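Local coordinates for protein exopolyphosphatase (Cytophaga hutchinsonii, PDB 3MDQ) that probably hydrolyses inorganic polyphosphate from the chain end, releasing orthophosphate one unit at a time, at residues 126-131 with 206-211; 145-150 with 200-205; 164-169 with 182-187; 136-141 with 270-275. One frame throughout, in Å; residues are numbered along the deposited sequence.

Contact 1: 126-131 with 206-211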
loop_
_atom_site.group_PDB
_atom_site.type_symbol
_atom_site.label_atom_id
_atom_site.label_comp_id
_atom_site.label_asym_id
_atom_site.label_seq_id
_atom_site.Cartn_x
_atom_site.Cartn_y
_atom_site.Cartn_z
ATOM N N VAL A 126 7.307 8.734 10.341
ATOM C CA VAL A 126 6.922 10.144 10.310
ATOM C C VAL A 126 6.619 10.578 11.747
ATOM O O VAL A 126 5.674 10.069 12.368
ATOM C CB VAL A 126 5.659 10.364 9.510
ATOM C CG1 VAL A 126 5.297 11.881 9.465
ATOM C CG2 VAL A 126 5.799 9.787 8.061
ATOM N N PRO A 127 7.427 11.483 12.308
ATOM C CA PRO A 127 7.173 11.947 13.674
ATOM C C PRO A 127 6.075 12.990 13.709
ATOM O O PRO A 127 6.313 14.152 13.372
ATOM C CB PRO A 127 8.538 12.528 14.099
ATOM C CG PRO A 127 9.147 12.977 12.817
ATOM C CD PRO A 127 8.660 12.041 11.739
HETATM N N MSE A 128 4.864 12.561 14.028
HETATM C CA MSE A 128 3.665 13.377 13.888
HETATM C C MSE A 128 3.423 14.278 15.068
HETATM O O MSE A 128 2.557 15.174 15.001
HETATM C CB MSE A 128 2.438 12.469 13.689
HETATM C CG MSE A 128 2.439 11.776 12.337
HETATM SE SE MSE A 128 0.976 10.518 12.215
HETATM C CE MSE A 128 1.894 9.010 12.870
ATOM N N GLU A 129 4.160 14.067 16.161
ATOM C CA GLU A 129 3.904 14.803 17.409
ATOM C C GLU A 129 2.415 14.619 17.775
ATOM O O GLU A 129 1.841 13.525 17.577
ATOM C CB GLU A 129 4.290 16.293 17.256
ATOM C CG GLU A 129 5.693 16.606 16.701
ATOM C CD GLU A 129 6.062 18.098 16.853
ATOM O OE1 GLU A 129 6.265 18.534 18.017
ATOM O OE2 GLU A 129 6.139 18.821 15.828
ATOM N N ASP A 130 1.759 15.674 18.248
ATOM C CA ASP A 130 0.333 15.602 18.516
ATOM C C ASP A 130 -0.506 16.078 17.319
ATOM O O ASP A 130 -1.692 16.353 17.470
ATOM C CB ASP A 130 -0.019 16.409 19.788
ATOM C CG ASP A 130 0.331 17.861 19.677
ATOM O OD1 ASP A 130 1.021 18.294 18.706
ATOM O OD2 ASP A 130 -0.064 18.596 20.618
ATOM N N HIS A 131 0.090 16.203 16.138
ATOM C CA HIS A 131 -0.654 16.689 14.988
ATOM C C HIS A 131 -1.610 15.607 14.491
ATOM O O HIS A 131 -1.164 14.506 14.146
ATOM C CB HIS A 131 0.280 17.104 13.828
ATOM C CG HIS A 131 1.263 18.168 14.203
ATOM N ND1 HIS A 131 2.370 18.469 13.438
ATOM C CD2 HIS A 131 1.327 18.976 15.294
ATOM C CE1 HIS A 131 3.053 19.446 14.018
ATOM N NE2 HIS A 131 2.447 19.765 15.153
ATOM N N GLN A 206 -3.221 17.226 8.610
ATOM C CA GLN A 206 -2.164 16.784 7.703
ATOM C C GLN A 206 -2.573 15.480 7.015
ATOM O O GLN A 206 -3.395 14.701 7.523
ATOM C CB GLN A 206 -0.845 16.506 8.447
ATOM C CG GLN A 206 -0.256 17.685 9.299
ATOM C CD GLN A 206 0.067 18.982 8.496
ATOM O OE1 GLN A 206 -0.037 20.095 9.037
ATOM N NE2 GLN A 206 0.372 18.845 7.246
ATOM N N LEU A 207 -2.011 15.280 5.827
ATOM C CA LEU A 207 -2.236 14.091 5.007
ATOM C C LEU A 207 -0.921 13.363 4.776
ATOM O O LEU A 207 0.092 13.946 4.341
ATOM C CB LEU A 207 -2.904 14.446 3.642
ATOM C CG LEU A 207 -3.261 13.284 2.723
ATOM C CD1 LEU A 207 -4.245 12.280 3.364
ATOM C CD2 LEU A 207 -3.848 13.812 1.386
ATOM N N ILE A 208 -0.907 12.072 5.069
ATOM C CA ILE A 208 0.242 11.188 4.862
ATOM C C ILE A 208 -0.173 10.064 3.919
ATOM O O ILE A 208 -1.289 9.526 4.061
ATOM C CB ILE A 208 0.668 10.569 6.192
ATOM C CG1 ILE A 208 1.129 11.669 7.168
ATOM C CG2 ILE A 208 1.767 9.512 6.003
ATOM C CD1 ILE A 208 1.339 11.190 8.621
ATOM N N GLY A 209 0.673 9.730 2.943
ATOM C CA GLY A 209 0.408 8.617 2.035
ATOM C C GLY A 209 1.499 7.587 2.128
ATOM O O GLY A 209 2.671 7.934 2.332
ATOM N N CYS A 210 1.152 6.314 1.989
ATOM C CA CYS A 210 2.159 5.269 1.891
ATOM C C CYS A 210 1.773 4.230 0.817
ATOM O O CYS A 210 0.628 4.188 0.337
ATOM C CB CYS A 210 2.470 4.635 3.242
ATOM S SG CYS A 210 1.045 3.926 4.064
ATOM N N SER A 211 2.777 3.399 0.542
ATOM C CA SER A 211 2.771 2.298 -0.407
ATOM C C SER A 211 3.061 2.755 -1.815
ATOM O O SER A 211 3.492 3.910 -2.012
ATOM C CB SER A 211 1.510 1.463 -0.252
ATOM O OG SER A 211 1.685 0.598 0.846
#

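Contact 2: 145-150 with 200-205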
loop_
_atom_site.group_PDB
_atom_site.type_symbol
_atom_site.label_atom_id
_atom_site.label_comp_id
_atom_site.label_asym_id
_atom_site.label_seq_id
_atom_site.Cartn_x
_atom_site.Cartn_y
_atom_site.Cartn_z
ATOM N N PHE A 145 -7.565 3.987 5.554
ATOM C CA PHE A 145 -7.477 5.325 6.071
ATOM C C PHE A 145 -7.399 5.260 7.578
ATOM O O PHE A 145 -8.157 4.486 8.208
ATOM C CB PHE A 145 -8.697 6.127 5.696
ATOM C CG PHE A 145 -8.840 6.404 4.221
ATOM C CD1 PHE A 145 -8.183 7.453 3.641
ATOM C CD2 PHE A 145 -9.669 5.618 3.446
ATOM C CE1 PHE A 145 -8.317 7.701 2.290
ATOM C CE2 PHE A 145 -9.822 5.886 2.111
ATOM C CZ PHE A 145 -9.166 6.922 1.534
ATOM N N ILE A 146 -6.472 6.023 8.161
ATOM C CA ILE A 146 -6.300 6.071 9.599
ATOM C C ILE A 146 -6.152 7.525 10.063
ATOM O O ILE A 146 -5.362 8.283 9.452
ATOM C CB ILE A 146 -5.051 5.293 10.080
ATOM C CG1 ILE A 146 -4.960 3.890 9.470
ATOM C CG2 ILE A 146 -5.009 5.239 11.627
ATOM C CD1 ILE A 146 -4.085 3.812 8.256
ATOM N N ILE A 147 -6.889 7.930 11.106
ATOM C CA ILE A 147 -6.720 9.234 11.706
ATOM C C ILE A 147 -6.064 9.047 13.057
ATOM O O ILE A 147 -6.565 8.286 13.846
ATOM C CB ILE A 147 -8.026 10.002 11.824
ATOM C CG1 ILE A 147 -8.625 10.287 10.450
ATOM C CG2 ILE A 147 -7.839 11.310 12.631
ATOM C CD1 ILE A 147 -10.022 10.884 10.447
ATOM N N GLY A 148 -4.924 9.695 13.272
ATOM C CA GLY A 148 -4.218 9.555 14.532
ATOM C C GLY A 148 -3.039 10.471 14.654
ATOM O O GLY A 148 -2.891 11.450 13.911
ATOM N N ASN A 149 -2.169 10.152 15.617
ATOM C CA ASN A 149 -0.955 10.947 15.886
ATOM C C ASN A 149 0.120 10.032 16.385
ATOM O O ASN A 149 0.047 8.855 16.138
ATOM C CB ASN A 149 -1.277 12.096 16.857
ATOM C CG ASN A 149 -1.827 11.598 18.187
ATOM O OD1 ASN A 149 -1.542 10.495 18.629
ATOM N ND2 ASN A 149 -2.606 12.446 18.848
ATOM N N LYS A 150 1.152 10.555 17.059
ATOM C CA LYS A 150 2.293 9.744 17.410
ATOM C C LYS A 150 1.969 8.623 18.370
ATOM O O LYS A 150 2.713 7.628 18.430
ATOM C CB LYS A 150 3.434 10.592 18.014
ATOM C CG LYS A 150 3.186 11.135 19.403
ATOM C CD LYS A 150 4.474 11.817 19.911
ATOM C CE LYS A 150 4.325 12.337 21.333
ATOM N NZ LYS A 150 5.565 13.062 21.747
ATOM N N ASN A 200 -14.748 15.016 9.694
ATOM C CA ASN A 200 -15.502 16.090 10.371
ATOM C C ASN A 200 -15.414 15.999 11.876
ATOM O O ASN A 200 -15.352 17.015 12.564
ATOM C CB ASN A 200 -16.963 16.027 9.931
ATOM C CG ASN A 200 -17.155 16.478 8.483
ATOM O OD1 ASN A 200 -16.262 17.076 7.880
ATOM N ND2 ASN A 200 -18.336 16.190 7.923
ATOM N N THR A 201 -15.407 14.787 12.389
ATOM C CA THR A 201 -15.297 14.526 13.824
ATOM C C THR A 201 -13.925 14.876 14.387
ATOM O O THR A 201 -13.817 15.607 15.383
ATOM C CB THR A 201 -15.631 13.069 14.136
ATOM O OG1 THR A 201 -16.990 12.854 13.768
ATOM C CG2 THR A 201 -15.483 12.750 15.628
ATOM N N TRP A 202 -12.870 14.374 13.745
ATOM C CA TRP A 202 -11.518 14.519 14.309
ATOM C C TRP A 202 -10.675 15.672 13.756
ATOM O O TRP A 202 -9.637 16.029 14.394
ATOM C CB TRP A 202 -10.767 13.194 14.171
ATOM C CG TRP A 202 -11.425 12.080 14.894
ATOM C CD1 TRP A 202 -12.152 11.052 14.358
ATOM C CD2 TRP A 202 -11.486 11.911 16.308
ATOM N NE1 TRP A 202 -12.641 10.234 15.348
ATOM C CE2 TRP A 202 -12.243 10.743 16.556
ATOM C CE3 TRP A 202 -10.962 12.625 17.394
ATOM C CZ2 TRP A 202 -12.479 10.269 17.844
ATOM C CZ3 TRP A 202 -11.195 12.150 18.676
ATOM C CH2 TRP A 202 -11.950 10.980 18.888
ATOM N N ARG A 203 -11.055 16.229 12.602
ATOM C CA ARG A 203 -10.387 17.413 12.009
ATOM C C ARG A 203 -8.872 17.252 11.817
ATOM O O ARG A 203 -8.080 18.055 12.296
ATOM C CB ARG A 203 -10.684 18.661 12.867
ATOM C CG ARG A 203 -12.178 18.946 13.056
ATOM C CD ARG A 203 -12.420 20.383 13.646
ATOM N N PRO A 204 -8.446 16.201 11.095
ATOM C CA PRO A 204 -7.032 16.125 10.821
ATOM C C PRO A 204 -6.540 17.353 10.023
ATOM O O PRO A 204 -7.259 17.910 9.198
ATOM C CB PRO A 204 -6.902 14.863 9.931
ATOM C CG PRO A 204 -8.277 14.654 9.337
ATOM C CD PRO A 204 -9.247 15.215 10.343
ATOM N N THR A 205 -5.285 17.730 10.263
ATOM C CA THR A 205 -4.673 18.887 9.661
ATOM C C THR A 205 -3.526 18.522 8.733
ATOM O O THR A 205 -2.915 19.415 8.106
ATOM C CB THR A 205 -4.101 19.832 10.766
ATOM O OG1 THR A 205 -3.184 19.105 11.591
ATOM C CG2 THR A 205 -5.229 20.398 11.609
#

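Contact 3: 164-169 with 182-187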
loop_
_atom_site.group_PDB
_atom_site.type_symbol
_atom_site.label_atom_id
_atom_site.label_comp_id
_atom_site.label_asym_id
_atom_site.label_seq_id
_atom_site.Cartn_x
_atom_site.Cartn_y
_atom_site.Cartn_z
ATOM N N GLN A 164 -6.791 -2.040 -8.632
ATOM C CA GLN A 164 -7.160 -3.158 -9.525
ATOM C C GLN A 164 -8.673 -3.326 -9.566
ATOM O O GLN A 164 -9.249 -3.575 -10.635
ATOM C CB GLN A 164 -6.471 -4.463 -9.075
ATOM C CG GLN A 164 -6.771 -5.686 -9.961
ATOM C CD GLN A 164 -6.062 -5.585 -11.293
ATOM O OE1 GLN A 164 -4.844 -5.751 -11.344
ATOM N NE2 GLN A 164 -6.794 -5.253 -12.354
ATOM N N ARG A 165 -9.328 -3.194 -8.410
ATOM C CA ARG A 165 -10.790 -3.263 -8.387
ATOM C C ARG A 165 -11.409 -2.139 -9.181
ATOM O O ARG A 165 -12.343 -2.382 -9.929
ATOM C CB ARG A 165 -11.329 -3.206 -6.956
ATOM C CG ARG A 165 -10.909 -4.357 -6.074
ATOM C CD ARG A 165 -11.640 -4.197 -4.705
ATOM N NE ARG A 165 -11.246 -5.209 -3.749
ATOM C CZ ARG A 165 -11.883 -6.371 -3.571
ATOM N NH1 ARG A 165 -12.925 -6.694 -4.325
ATOM N NH2 ARG A 165 -11.460 -7.206 -2.641
ATOM N N LEU A 166 -10.896 -0.923 -9.036
ATOM C CA LEU A 166 -11.469 0.241 -9.709
ATOM C C LEU A 166 -11.377 0.090 -11.215
ATOM O O LEU A 166 -12.391 0.304 -11.902
ATOM C CB LEU A 166 -10.788 1.524 -9.282
ATOM C CG LEU A 166 -10.963 1.910 -7.805
ATOM C CD1 LEU A 166 -10.219 3.202 -7.524
ATOM C CD2 LEU A 166 -12.444 1.967 -7.367
ATOM N N ILE A 167 -10.214 -0.308 -11.758
ATOM C CA ILE A 167 -10.059 -0.378 -13.205
ATOM C C ILE A 167 -10.785 -1.601 -13.797
ATOM O O ILE A 167 -11.051 -1.639 -15.004
ATOM C CB ILE A 167 -8.598 -0.340 -13.684
ATOM C CG1 ILE A 167 -7.795 -1.561 -13.231
ATOM C CG2 ILE A 167 -7.923 0.976 -13.218
ATOM C CD1 ILE A 167 -6.393 -1.547 -13.668
ATOM N N ASP A 168 -11.098 -2.606 -12.985
ATOM C CA ASP A 168 -11.841 -3.764 -13.473
ATOM C C ASP A 168 -13.325 -3.570 -13.401
ATOM O O ASP A 168 -14.055 -4.129 -14.229
ATOM C CB ASP A 168 -11.463 -5.020 -12.669
ATOM C CG ASP A 168 -10.093 -5.540 -13.015
ATOM O OD1 ASP A 168 -9.427 -5.016 -13.936
ATOM O OD2 ASP A 168 -9.700 -6.533 -12.364
ATOM N N ARG A 169 -13.804 -2.822 -12.412
ATOM C CA ARG A 169 -15.233 -2.644 -12.237
ATOM C C ARG A 169 -15.784 -1.537 -13.097
ATOM O O ARG A 169 -16.978 -1.593 -13.462
ATOM C CB ARG A 169 -15.579 -2.423 -10.771
ATOM C CG ARG A 169 -15.249 -1.128 -10.226
ATOM C CD ARG A 169 -15.149 -1.207 -8.651
ATOM N NE ARG A 169 -16.146 -2.120 -8.071
ATOM C CZ ARG A 169 -17.418 -1.814 -7.864
ATOM N NH1 ARG A 169 -17.870 -0.605 -8.188
ATOM N NH2 ARG A 169 -18.252 -2.720 -7.340
ATOM N N VAL A 182 -16.078 12.237 -13.780
ATOM C CA VAL A 182 -17.390 12.286 -13.140
ATOM C C VAL A 182 -17.707 10.916 -12.504
ATOM O O VAL A 182 -18.150 10.800 -11.355
ATOM C CB VAL A 182 -18.508 12.697 -14.129
ATOM C CG1 VAL A 182 -19.918 12.571 -13.456
ATOM C CG2 VAL A 182 -18.260 14.144 -14.663
HETATM N N MSE A 183 -17.524 9.845 -13.277
HETATM C CA MSE A 183 -17.777 8.483 -12.811
HETATM C C MSE A 183 -16.996 8.202 -11.529
HETATM O O MSE A 183 -17.550 7.667 -10.540
HETATM C CB MSE A 183 -17.379 7.501 -13.915
HETATM C CG MSE A 183 -17.148 6.044 -13.505
HETATM SE SE MSE A 183 -16.799 4.987 -15.084
HETATM C CE MSE A 183 -14.966 5.406 -15.222
HETATM N N MSE A 184 -15.702 8.523 -11.512
HETATM C CA MSE A 184 -14.885 8.118 -10.358
HETATM C C MSE A 184 -15.202 8.912 -9.098
HETATM O O MSE A 184 -15.354 8.372 -7.988
HETATM C CB MSE A 184 -13.361 8.168 -10.659
HETATM C CG MSE A 184 -12.890 7.231 -11.774
HETATM SE SE MSE A 184 -13.535 5.429 -11.597
HETATM C CE MSE A 184 -13.012 5.073 -9.804
ATOM N N HIS A 185 -15.383 10.211 -9.263
ATOM C CA HIS A 185 -15.694 11.043 -8.110
ATOM C C HIS A 185 -17.117 10.845 -7.589
ATOM O O HIS A 185 -17.401 11.040 -6.391
ATOM C CB HIS A 185 -15.390 12.518 -8.396
ATOM C CG HIS A 185 -13.920 12.809 -8.486
ATOM N ND1 HIS A 185 -13.107 12.855 -7.369
ATOM C CD2 HIS A 185 -13.109 13.015 -9.548
ATOM C CE1 HIS A 185 -11.865 13.077 -7.749
ATOM N NE2 HIS A 185 -11.839 13.194 -9.061
ATOM N N ASN A 186 -18.032 10.472 -8.480
ATOM C CA ASN A 186 -19.358 10.066 -8.017
ATOM C C ASN A 186 -19.280 8.799 -7.192
ATOM O O ASN A 186 -19.917 8.667 -6.149
ATOM C CB ASN A 186 -20.270 9.860 -9.214
ATOM C CG ASN A 186 -21.679 9.450 -8.802
ATOM O OD1 ASN A 186 -22.404 10.248 -8.206
ATOM N ND2 ASN A 186 -22.086 8.238 -9.174
ATOM N N TYR A 187 -18.521 7.834 -7.660
ATOM C CA TYR A 187 -18.333 6.595 -6.894
ATOM C C TYR A 187 -17.676 6.876 -5.560
ATOM O O TYR A 187 -18.118 6.366 -4.515
ATOM C CB TYR A 187 -17.519 5.592 -7.662
ATOM C CG TYR A 187 -17.260 4.296 -6.947
ATOM C CD1 TYR A 187 -18.294 3.456 -6.601
ATOM C CD2 TYR A 187 -15.983 3.891 -6.628
ATOM C CE1 TYR A 187 -18.074 2.242 -5.974
ATOM C CE2 TYR A 187 -15.763 2.680 -6.007
ATOM C CZ TYR A 187 -16.792 1.869 -5.679
ATOM O OH TYR A 187 -16.587 0.660 -5.057
#

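Contact 4: 136-141 with 270-275. With SO4 (sulfate ion), chain D.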
loop_
_atom_site.group_PDB
_atom_site.type_symbol
_atom_site.label_atom_id
_atom_site.label_comp_id
_atom_site.label_asym_id
_atom_site.label_seq_id
_atom_site.Cartn_x
_atom_site.Cartn_y
_atom_site.Cartn_z
HETATM N N MSE A 136 -3.172 7.454 4.486
HETATM C CA MSE A 136 -3.860 6.648 3.483
HETATM C C MSE A 136 -2.899 5.714 2.746
HETATM O O MSE A 136 -1.814 6.126 2.317
HETATM C CB MSE A 136 -4.650 7.532 2.517
HETATM C CG MSE A 136 -3.876 8.434 1.717
HETATM SE SE MSE A 136 -5.113 9.464 0.491
HETATM C CE MSE A 136 -5.771 8.232 -0.650
ATOM N N ASP A 137 -3.270 4.439 2.666
ATOM C CA ASP A 137 -2.490 3.412 1.993
ATOM C C ASP A 137 -3.298 2.905 0.816
ATOM O O ASP A 137 -4.355 2.328 1.014
ATOM C CB ASP A 137 -2.135 2.274 2.936
ATOM C CG ASP A 137 -1.240 1.239 2.267
ATOM O OD1 ASP A 137 -1.658 0.638 1.247
ATOM O OD2 ASP A 137 -0.095 1.061 2.746
ATOM N N ILE A 138 -2.852 3.203 -0.397
ATOM C CA ILE A 138 -3.521 2.739 -1.619
ATOM C C ILE A 138 -2.832 1.517 -2.175
ATOM O O ILE A 138 -1.614 1.547 -2.467
ATOM C CB ILE A 138 -3.504 3.801 -2.718
ATOM C CG1 ILE A 138 -4.234 5.052 -2.241
ATOM C CG2 ILE A 138 -4.188 3.238 -3.965
ATOM C CD1 ILE A 138 -4.105 6.215 -3.249
ATOM N N GLY A 139 -3.569 0.431 -2.249
ATOM C CA GLY A 139 -3.061 -0.798 -2.828
ATOM C C GLY A 139 -3.891 -1.198 -4.034
ATOM O O GLY A 139 -4.779 -0.459 -4.443
ATOM N N GLY A 140 -3.624 -2.375 -4.611
ATOM C CA GLY A 140 -4.446 -2.874 -5.685
ATOM C C GLY A 140 -5.806 -3.358 -5.306
ATOM O O GLY A 140 -6.719 -3.359 -6.123
ATOM N N GLY A 141 -5.986 -3.793 -4.055
ATOM C CA GLY A 141 -7.232 -4.356 -3.614
ATOM C C GLY A 141 -8.016 -3.508 -2.648
ATOM O O GLY A 141 -9.230 -3.398 -2.768
ATOM N N ALA A 270 1.250 1.164 -13.263
ATOM C CA ALA A 270 0.879 1.955 -14.441
ATOM C C ALA A 270 -0.598 1.803 -14.771
ATOM O O ALA A 270 -1.260 2.785 -15.126
ATOM C CB ALA A 270 1.733 1.570 -15.651
ATOM N N ASP A 271 -1.121 0.597 -14.638
ATOM C CA ASP A 271 -2.519 0.368 -14.951
ATOM C C ASP A 271 -3.496 1.114 -14.043
ATOM O O ASP A 271 -4.537 1.583 -14.526
ATOM C CB ASP A 271 -2.866 -1.097 -14.889
ATOM C CG ASP A 271 -2.170 -1.925 -15.944
ATOM O OD1 ASP A 271 -1.727 -1.361 -16.964
ATOM O OD2 ASP A 271 -2.075 -3.164 -15.706
HETATM N N MSE A 272 -3.181 1.220 -12.753
HETATM C CA MSE A 272 -4.122 1.793 -11.788
HETATM C C MSE A 272 -3.781 3.200 -11.282
HETATM O O MSE A 272 -4.601 3.810 -10.580
HETATM C CB MSE A 272 -4.245 0.867 -10.582
HETATM C CG MSE A 272 -2.970 0.677 -9.848
HETATM SE SE MSE A 272 -3.419 -0.132 -8.154
HETATM C CE MSE A 272 -3.427 1.500 -7.055
ATOM N N VAL A 273 -2.603 3.728 -11.622
ATOM C CA VAL A 273 -2.126 4.966 -10.995
ATOM C C VAL A 273 -3.005 6.179 -11.263
ATOM O O VAL A 273 -3.057 7.070 -10.416
ATOM C CB VAL A 273 -0.630 5.217 -11.297
ATOM C CG1 VAL A 273 -0.422 5.688 -12.723
ATOM C CG2 VAL A 273 -0.024 6.178 -10.271
ATOM N N VAL A 274 -3.686 6.207 -12.411
ATOM C CA VAL A 274 -4.555 7.362 -12.694
ATOM C C VAL A 274 -5.813 7.376 -11.770
ATOM O O VAL A 274 -6.160 8.410 -11.168
ATOM C CB VAL A 274 -4.946 7.438 -14.156
ATOM C CG1 VAL A 274 -5.754 8.766 -14.384
ATOM C CG2 VAL A 274 -3.675 7.404 -15.066
ATOM N N VAL A 275 -6.470 6.231 -11.591
ATOM C CA VAL A 275 -7.564 6.191 -10.634
ATOM C C VAL A 275 -7.095 6.436 -9.209
ATOM O O VAL A 275 -7.788 7.064 -8.411
ATOM C CB VAL A 275 -8.425 4.890 -10.765
ATOM C CG1 VAL A 275 -9.116 4.863 -12.149
ATOM C CG2 VAL A 275 -7.622 3.613 -10.549
HETATM S S SO4 D . -3.129 -4.181 -1.412
HETATM O O1 SO4 D . -4.480 -3.609 -1.612
HETATM O O2 SO4 D . -2.330 -4.132 -2.679
HETATM O O3 SO4 D . -2.448 -3.400 -0.366
HETATM O O4 SO4 D . -3.471 -5.490 -0.878
#

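Contact 1: 126-131 with 206-211
Ile208 meets Val126 and Met128 where an inner strand of an RNase H-like sheet, in the actin-like ATPase fold of the Ppx/GppA family, runs past the loop that leaves helix 111-125. Followed from its start, strand 206-210 first brings Gln206, whose CB faces this loop but whose amide NE2 is taken up by Asn290. Leu207 turns its side chain to the other face of the sheet. Ile208 then does the touching, and it does so with one atom, CD1. This methyl reaches the loop because CG1 stands anti to the carbonyl carbon (chi1 -63°) and the chain runs on extended. Selenomethionine Met128 crosses it at a slant, SE lying 3.7 Å and CG 3.9 Å from Ile208 CD1. Val126, just past the helix end, passes Ile208 the opposite way and sets CG1 4.1 Å from the same CD1. A branched, wholly apolar residue suits this spot against Val122 of helix 111-125. Across from it, Met128 begins a type II' turn closed by His131 N to Met128 O at 2.9 Å. Further along, Cys210 continues the same face against Ile118, its SG touching Asp137 OD2.

Contact 2: 145-150 with 200-205
Ile147 points its side chain from strand 143-148 at the place where helix 193-202 ends, and Trp202 and Pro204 receive it. The CB itself stays back, 4.8 Å from Trp202 CB. From it the two branches part. CG2 stands opposite the backbone N and reaches Trp202, its methyl 3.8 Å from Trp202 CB; the closest approach is thus to the methylene that carries the indole, while the indole lies obliquely to the methyl and the tryptophan side chain also touches Leu154 of strand 153-159. Thr201 contributes its own methyl to that ring, CG2 lying 3.8 Å above one face of the Trp202 indole, out toward the rim. The other branch of Ile147 leaves CB through CG1, which is 4.5 Å from Pro204 CG.

Strands 153-159 and 206-210 are parallel members of one sheet, and helix 193-202 is the last helix of the long beta-alpha-beta crossover that joins them. Ile147 lies on an antiparallel strand that this crossover passes over, so its side chain packs between the sheet and the helix end. Arg203 breaks the helix with a positive phi of 55°, and that turn brings Pro204 back toward the sheet. A proline suits such an exit, because its rigid ring cannot rejoin the helical bonding and offers an apolar surface. At the tip, Ile147 CD1 comes to 4.3 Å from Pro204 CG and 4.4 Å from Pro204 CD, while Ala198 and Leu134 add further apolar surface around the isoleucine.

Contact 3: 164-169 with 182-187
Tyr187 and Arg169 cross at about a right angle as side chains, yet their flat groups are nearly parallel, the guanidinium and ring planes only 19° apart. The phenol oxygen sits over one face of the guanidinium: Tyr187 OH is 3.6 Å from Arg169 NH1 and displaced toward the rim of the group. The same nitrogen comes equally near the ring, with Arg169 NH1 3.6 Å from Tyr187 CE1. Arginine can fold back in this way because its chain bends at chi3 (-37°), bringing the guanidinium up to the phenol end of the tyrosine.

On the other flank of CZ the neighbour is apolar. Leu166 slants across the ring and puts CD2 3.7 Å from Tyr187 CE2. A tyrosine fits here because its hydrocarbon ring packs on the buried leucine while its hydroxyl end extends to the exposed arginine. Selenomethionine Met184, one turn before Tyr187, adds a more tentative contact: in one of its two conformers CE lies 4.0 Å from Leu166 CD2. With an alanine at Tyr187, Leu166 CD2 would probably face a gap and the Arg169 guanidinium, having lost the phenol end beside it, would be likely to turn more freely.

The segment axes stay 12.3 Å apart at an angle of 125°, so long side chains bridge the helices. Phe170, just beyond helix 163-169, adds a T-shaped contact to Tyr187. Leu166 also rests on Val275 of helix 267-286, so helix 163-169, which follows strand 153-159, is packed against both helix 178-191 and helix 267-286.

Contact 4: 136-141 with 270-275
A sulfate ion is gripped by successive backbone amides of the glycine loop, on whose other side Met272 packs. Gly141 N donates to sulfate O1 at 2.9 Å with an N-H...O angle of 153°, and Gly140 N to sulfate O2 at 2.9 Å, more bent at 139°. Ser142 N and Thr13 OG1 also bond to the ion. Glycine suits position 139, because a CB on Gly139 would fall about 2.1 Å from sulfate O3.

Met272, a selenomethionine on helix 267-286, packs against the loop; two conformers were modelled and the contacts described belong to one of them, so they are less certain. Its CG lies between the backbone N and carbonyl carbon, and a bend at chi3 (-98°) lets the end of the chain run along the loop. SE rests 3.8 Å from Gly140 CA. CE goes further, coming 3.5 Å from Gly139 O and 3.6 Å from Ile138 CG2. The two side chains run antiparallel past one another, bringing the CE methyl of Met272 against that CG2 methyl of Ile138, the last residue of strand 133-138. A long, flexible, unbranched chain suits this task, since it can reach from the helix to a loop with no side chains to offer.

Asp137 to Gly140 reads Asp-Ile-Gly-Gly, and the turn joins antiparallel strands 133-138 and 143-148. With Thr13 supplied by the hairpin of the other sheet, this is consistent with the second phosphate-binding loop of the actin-like ATPase fold; the sulfate, probably from the crystallisation liquor, may mark where a substrate phosphate would sit.

In the fold
From the N terminus, the first sheet and helix 111-125 come before any of the four contacts. Contact 1 then opens at 126-131, contact 4 at 136-141, contact 2 at 145-150 and contact 3 at 164-169. Contact 3 closes first, at 182-187, inside the loop of contact 2, which closes at 200-205; both nest within contact 1, closed at 206-211. Contact 4 closes last, at 270-275, so it encloses contacts 2 and 3 but crosses contact 1. Contacts 1, 2 and 4 reach neighbouring strands of the second sheet. Contacts 1 and 2 lie together at one end of it; contact 3 joins two helices and contact 4 ties helix 267-286 to the glycine loop, their centres about 11 Å apart.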